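Local coordinates for peroxisomal catalase (Pichia angusta, PDB 2XQ1) that breaks down hydrogen peroxide to water and oxygen with a haem cofactor, protecting the yeast cell from the peroxide made by peroxisomal oxidases, at the protoporphyrin IX containing Fe site. Coordinates in Å, arbitrary orientation; residue numbers count along the deposited sequence, not the author numbering. Chains: chain A/B, Peroxisomal catalase.

The protoporphyrin IX containing Fe site. Residues chain A 64-67, 104, 106, 138-140, 145, 150, 153, 210, 326, 342, 345-346, 349-350, 353-354, 357; chain B 53, 57. With HEM (protoporphyrin IX containing Fe), chain C.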
# COMPACT_ATOMS: atom_id res chain seq x y z
N ARG A 64 13.14 7.10 4.33
CA ARG A 64 12.53 8.23 5.03
C ARG A 64 12.62 9.47 4.14
O ARG A 64 13.63 9.62 3.43
CB ARG A 64 13.27 8.45 6.33
CG ARG A 64 13.25 7.24 7.31
CD ARG A 64 14.47 7.29 8.25
NE ARG A 64 14.27 6.57 9.51
CZ ARG A 64 14.47 5.26 9.63
NH1 ARG A 64 14.85 4.54 8.57
NH2 ARG A 64 14.29 4.66 10.80
N VAL A 65 11.61 10.35 4.12
CA VAL A 65 11.69 11.53 3.23
C VAL A 65 12.99 12.31 3.48
O VAL A 65 13.60 12.87 2.51
CB VAL A 65 10.56 12.55 3.40
CG1 VAL A 65 9.28 11.99 2.96
CG2 VAL A 65 10.45 13.00 4.85
N VAL A 66 13.36 12.39 4.77
CA VAL A 66 14.59 13.00 5.25
C VAL A 66 15.29 12.07 6.24
O VAL A 66 14.66 11.16 6.79
CB VAL A 66 14.33 14.37 5.93
CG1 VAL A 66 13.82 15.39 4.91
CG2 VAL A 66 13.34 14.19 7.06
N HIS A 67 16.58 12.29 6.48
CA HIS A 67 17.38 11.45 7.39
C HIS A 67 17.41 9.98 6.91
O HIS A 67 17.41 9.04 7.72
CB HIS A 67 16.86 11.56 8.84
CG HIS A 67 16.98 12.94 9.43
ND1 HIS A 67 18.01 13.31 10.26
CD2 HIS A 67 16.20 14.04 9.30
CE1 HIS A 67 17.86 14.57 10.63
NE2 HIS A 67 16.77 15.04 10.06
N ARG A 104 19.30 6.17 16.82
CA ARG A 104 19.62 6.16 15.40
C ARG A 104 20.26 7.48 14.99
O ARG A 104 19.71 8.55 15.24
CB ARG A 104 18.36 5.87 14.55
CG ARG A 104 18.67 5.75 13.04
CD ARG A 104 17.42 5.74 12.21
NE ARG A 104 17.73 5.22 10.87
CZ ARG A 104 17.80 5.95 9.76
NH1 ARG A 104 17.56 7.26 9.77
NH2 ARG A 104 18.10 5.35 8.61
N SER A 106 22.02 9.78 11.78
CA SER A 106 21.61 10.02 10.40
C SER A 106 22.15 11.34 9.94
O SER A 106 22.43 12.23 10.75
CB SER A 106 20.08 10.11 10.35
OG SER A 106 19.53 10.69 11.57
N VAL A 138 13.83 13.07 19.74
CA VAL A 138 14.22 13.13 18.34
C VAL A 138 15.02 14.40 18.15
O VAL A 138 14.44 15.46 17.82
CB VAL A 138 12.99 13.12 17.38
CG1 VAL A 138 13.43 12.93 15.90
CG2 VAL A 138 11.97 12.03 17.77
N TYR A 139 16.33 14.31 18.37
CA TYR A 139 17.19 15.49 18.47
C TYR A 139 18.14 15.64 17.30
O TYR A 139 18.47 14.66 16.63
CB TYR A 139 18.02 15.43 19.75
CG TYR A 139 17.27 15.54 21.06
CD1 TYR A 139 15.89 15.69 21.10
CD2 TYR A 139 17.96 15.51 22.29
CE1 TYR A 139 15.21 15.78 22.30
CE2 TYR A 139 17.29 15.61 23.52
CZ TYR A 139 15.91 15.74 23.50
OH TYR A 139 15.19 15.86 24.66
N ASN A 140 18.61 16.85 17.06
CA ASN A 140 19.72 17.07 16.13
C ASN A 140 21.05 17.33 16.84
O ASN A 140 21.09 17.43 18.08
CB ASN A 140 19.39 18.20 15.17
CG ASN A 140 18.58 17.71 13.99
OD1 ASN A 140 18.74 16.56 13.57
ND2 ASN A 140 17.71 18.56 13.44
N PHE A 145 18.06 25.51 14.33
CA PHE A 145 17.66 25.00 13.02
C PHE A 145 17.40 26.09 12.02
O PHE A 145 17.40 27.27 12.37
CB PHE A 145 16.45 24.06 13.13
CG PHE A 145 16.36 23.04 12.01
CD1 PHE A 145 17.39 22.11 11.80
CD2 PHE A 145 15.25 23.00 11.18
CE1 PHE A 145 17.30 21.16 10.78
CE2 PHE A 145 15.15 22.04 10.15
CZ PHE A 145 16.18 21.13 9.96
N PRO A 150 6.70 26.29 10.65
CA PRO A 150 6.62 24.85 10.39
C PRO A 150 6.42 24.56 8.93
O PRO A 150 7.18 23.80 8.36
CB PRO A 150 5.41 24.41 11.20
CG PRO A 150 4.62 25.66 11.41
CD PRO A 150 5.61 26.75 11.52
N PHE A 153 9.11 23.90 6.08
CA PHE A 153 9.98 22.73 6.04
C PHE A 153 10.08 22.10 4.64
O PHE A 153 11.20 21.89 4.15
CB PHE A 153 9.59 21.70 7.09
CG PHE A 153 10.62 20.67 7.32
CD1 PHE A 153 11.80 20.99 8.01
CD2 PHE A 153 10.43 19.39 6.86
CE1 PHE A 153 12.78 20.03 8.23
CE2 PHE A 153 11.39 18.42 7.08
CZ PHE A 153 12.57 18.74 7.76
N HIS A 210 14.35 22.29 20.36
CA HIS A 210 13.14 22.96 20.81
C HIS A 210 13.19 23.07 22.30
O HIS A 210 14.01 22.43 22.95
CB HIS A 210 11.88 22.19 20.47
CG HIS A 210 11.76 21.84 19.02
ND1 HIS A 210 11.44 22.77 18.05
CD2 HIS A 210 11.90 20.65 18.39
CE1 HIS A 210 11.41 22.16 16.88
NE2 HIS A 210 11.68 20.87 17.05
N PHE A 326 10.52 6.99 15.14
CA PHE A 326 10.46 7.91 16.26
C PHE A 326 9.47 9.03 15.96
O PHE A 326 9.32 9.41 14.80
CB PHE A 326 11.80 8.58 16.46
CG PHE A 326 12.95 7.64 16.60
CD1 PHE A 326 13.27 7.09 17.84
CD2 PHE A 326 13.76 7.35 15.49
CE1 PHE A 326 14.38 6.23 17.98
CE2 PHE A 326 14.87 6.49 15.60
CZ PHE A 326 15.18 5.92 16.85
N VAL A 342 7.36 24.83 15.11
CA VAL A 342 8.04 23.78 14.36
C VAL A 342 7.82 22.45 15.07
O VAL A 342 7.32 21.48 14.45
CB VAL A 342 9.53 24.05 14.18
CG1 VAL A 342 10.23 22.87 13.53
CG2 VAL A 342 9.69 25.28 13.33
N SER A 345 4.17 21.09 14.72
CA SER A 345 3.82 20.43 13.47
C SER A 345 4.50 19.05 13.43
O SER A 345 3.96 18.09 12.85
CB SER A 345 4.26 21.29 12.30
OG SER A 345 5.66 21.20 12.15
N ARG A 346 5.67 18.96 14.04
CA ARG A 346 6.38 17.70 14.05
C ARG A 346 5.53 16.65 14.73
O ARG A 346 5.61 15.48 14.37
CB ARG A 346 7.74 17.83 14.73
CG ARG A 346 8.78 18.48 13.86
CD ARG A 346 10.08 18.68 14.59
NE ARG A 346 10.93 17.48 14.69
CZ ARG A 346 11.71 17.22 15.74
NH1 ARG A 346 11.72 18.05 16.79
NH2 ARG A 346 12.47 16.12 15.77
N SER A 349 3.43 15.25 11.82
CA SER A 349 4.20 14.60 10.73
C SER A 349 4.71 13.18 10.95
O SER A 349 4.59 12.31 10.09
CB SER A 349 5.47 15.38 10.42
OG SER A 349 5.25 16.29 9.39
N TYR A 350 5.37 12.97 12.08
CA TYR A 350 6.18 11.78 12.21
C TYR A 350 5.25 10.56 12.17
O TYR A 350 5.39 9.74 11.27
CB TYR A 350 7.09 11.85 13.43
CG TYR A 350 8.29 12.80 13.33
CD1 TYR A 350 8.12 14.19 13.25
CD2 TYR A 350 9.61 12.32 13.35
CE1 TYR A 350 9.24 15.07 13.19
CE2 TYR A 350 10.72 13.19 13.30
CZ TYR A 350 10.52 14.56 13.22
OH TYR A 350 11.59 15.43 13.16
N THR A 353 3.89 10.16 8.55
CA THR A 353 4.82 9.55 7.65
C THR A 353 5.07 8.06 8.00
O THR A 353 5.23 7.21 7.11
CB THR A 353 6.13 10.36 7.58
OG1 THR A 353 6.78 10.14 6.33
CG2 THR A 353 7.08 9.97 8.68
N HIS A 354 5.10 7.72 9.28
CA HIS A 354 5.25 6.29 9.65
C HIS A 354 4.15 5.41 9.01
O HIS A 354 4.43 4.33 8.45
CB HIS A 354 5.16 6.06 11.17
CG HIS A 354 6.20 6.77 11.96
ND1 HIS A 354 5.98 7.21 13.26
CD2 HIS A 354 7.46 7.17 11.64
CE1 HIS A 354 7.07 7.81 13.71
NE2 HIS A 354 7.98 7.81 12.74
N ARG A 357 5.48 5.15 5.32
CA ARG A 357 6.73 4.43 5.13
C ARG A 357 6.64 2.96 5.56
O ARG A 357 7.12 2.09 4.85
CB ARG A 357 7.87 5.14 5.87
CG ARG A 357 9.24 4.46 5.76
CD ARG A 357 10.35 5.37 6.23
NE ARG A 357 10.36 5.52 7.69
CZ ARG A 357 10.95 4.67 8.53
NH1 ARG A 357 11.63 3.61 8.05
NH2 ARG A 357 10.87 4.88 9.85
N LEU B 53 1.79 19.25 4.55
CA LEU B 53 2.65 18.35 5.32
C LEU B 53 2.36 16.90 5.00
O LEU B 53 3.27 16.11 4.78
CB LEU B 53 2.54 18.58 6.84
CG LEU B 53 3.48 19.67 7.35
CD1 LEU B 53 3.48 19.80 8.87
CD2 LEU B 53 4.86 19.35 6.87
N ASP B 57 4.93 14.17 3.66
CA ASP B 57 5.13 12.91 4.35
C ASP B 57 5.06 11.72 3.38
O ASP B 57 5.57 10.62 3.69
CB ASP B 57 4.09 12.74 5.46
CG ASP B 57 4.22 13.78 6.58
OD1 ASP B 57 5.32 14.36 6.75
OD2 ASP B 57 3.22 14.00 7.32
CHA HEM C . 13.12 12.60 10.45
CHB HEM C . 9.55 15.72 9.48
CHC HEM C . 12.16 19.13 11.73
CHD HEM C . 15.07 15.77 13.71
C1A HEM C . 11.94 13.09 9.95
C2A HEM C . 10.92 12.39 9.17
C3A HEM C . 9.93 13.28 8.91
C4A HEM C . 10.29 14.55 9.52
CMA HEM C . 8.63 13.05 8.10
CAA HEM C . 10.99 10.90 8.73
CBA HEM C . 10.75 9.95 9.90
CGA HEM C . 10.22 8.62 9.41
O1A HEM C . 9.99 8.51 8.17
O2A HEM C . 10.02 7.67 10.23
C1B HEM C . 9.95 16.94 9.94
C2B HEM C . 9.28 18.20 9.77
C3B HEM C . 10.01 19.14 10.39
C4B HEM C . 11.16 18.51 10.99
CMB HEM C . 7.96 18.42 9.01
CAB HEM C . 9.72 20.65 10.49
CBB HEM C . 8.50 21.10 10.74
C1C HEM C . 13.09 18.54 12.58
C2C HEM C . 13.81 19.15 13.69
C3C HEM C . 14.61 18.21 14.23
C4C HEM C . 14.44 16.98 13.50
CMC HEM C . 13.66 20.62 14.13
CAC HEM C . 15.56 18.38 15.42
CBC HEM C . 15.00 18.33 16.63
C1D HEM C . 14.87 14.62 12.96
C2D HEM C . 15.66 13.43 13.03
C3D HEM C . 15.07 12.45 12.02
C4D HEM C . 13.95 13.13 11.42
CMD HEM C . 16.86 13.17 13.94
CAD HEM C . 15.57 11.02 11.77
CBD HEM C . 14.92 10.12 12.81
CGD HEM C . 15.32 8.70 12.54
O1D HEM C . 16.54 8.41 12.29
O2D HEM C . 14.41 7.85 12.58
NA HEM C . 11.50 14.39 10.13
NB HEM C . 11.08 17.17 10.68
NC HEM C . 13.50 17.22 12.52
ND HEM C . 13.88 14.40 12.00
FE HEM C . 12.50 15.79 11.35
O HOH W 1 9.56 9.37 5.58
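This is the haem pocket of a catalase, with the cofactor almost wholly buried. The proximal ligand is A:Tyr350 on helix 341-357, whose phenol OH bonds HEM FE at 2.1 Å, completing a near square-pyramidal iron. On the same face A:Arg346, bent at chi3 (80°), lays CG over pyrrole B, turns its guanidinium flat over pyrrole C and grips that oxygen side-on: NE lies 2.6 Å and NH2 2.8 Å from A:Tyr350 OH, which lies in the guanidinium plane. NH2 also donates to A:Val138 O, from above the carbonyl plane. Such a double grip would favour a phenolate ligand; an alanine here would probably leave the tyrosine oxygen less stabilised and lose the cover over pyrroles B and C.

Stacking holds the opposite, distal face. The catalytic A:His67 ring stacks nearly parallel on HEM pyrrole D, with A:Ser106 OG hydrogen-bonded to its ND1, likely fixing the ring's rotation. A:Phe153 has CG anti to the backbone N (chi1 -165°), which brings its ring flat over pyrrole B, while A:Val66 CG2 sits over pyrrole A. A:Asn140, the other distal catalytic residue, brings its amide against the vinyl on pyrrole C.

Arginines pair with the propionates. A:Arg357 spans one side-on, NE to HEM O1A (3.1 Å) and NH2 to HEM O2A (2.9 Å); A:Arg104 NH1 meets HEM O1D of the other at 2.9 Å. A:Arg64 lays its guanidinium face over that of A:Arg104. From the neighbouring subunit, the backbone carbonyl B:Asp57 O accepts a hydrogen bond from A:Thr353 OG1.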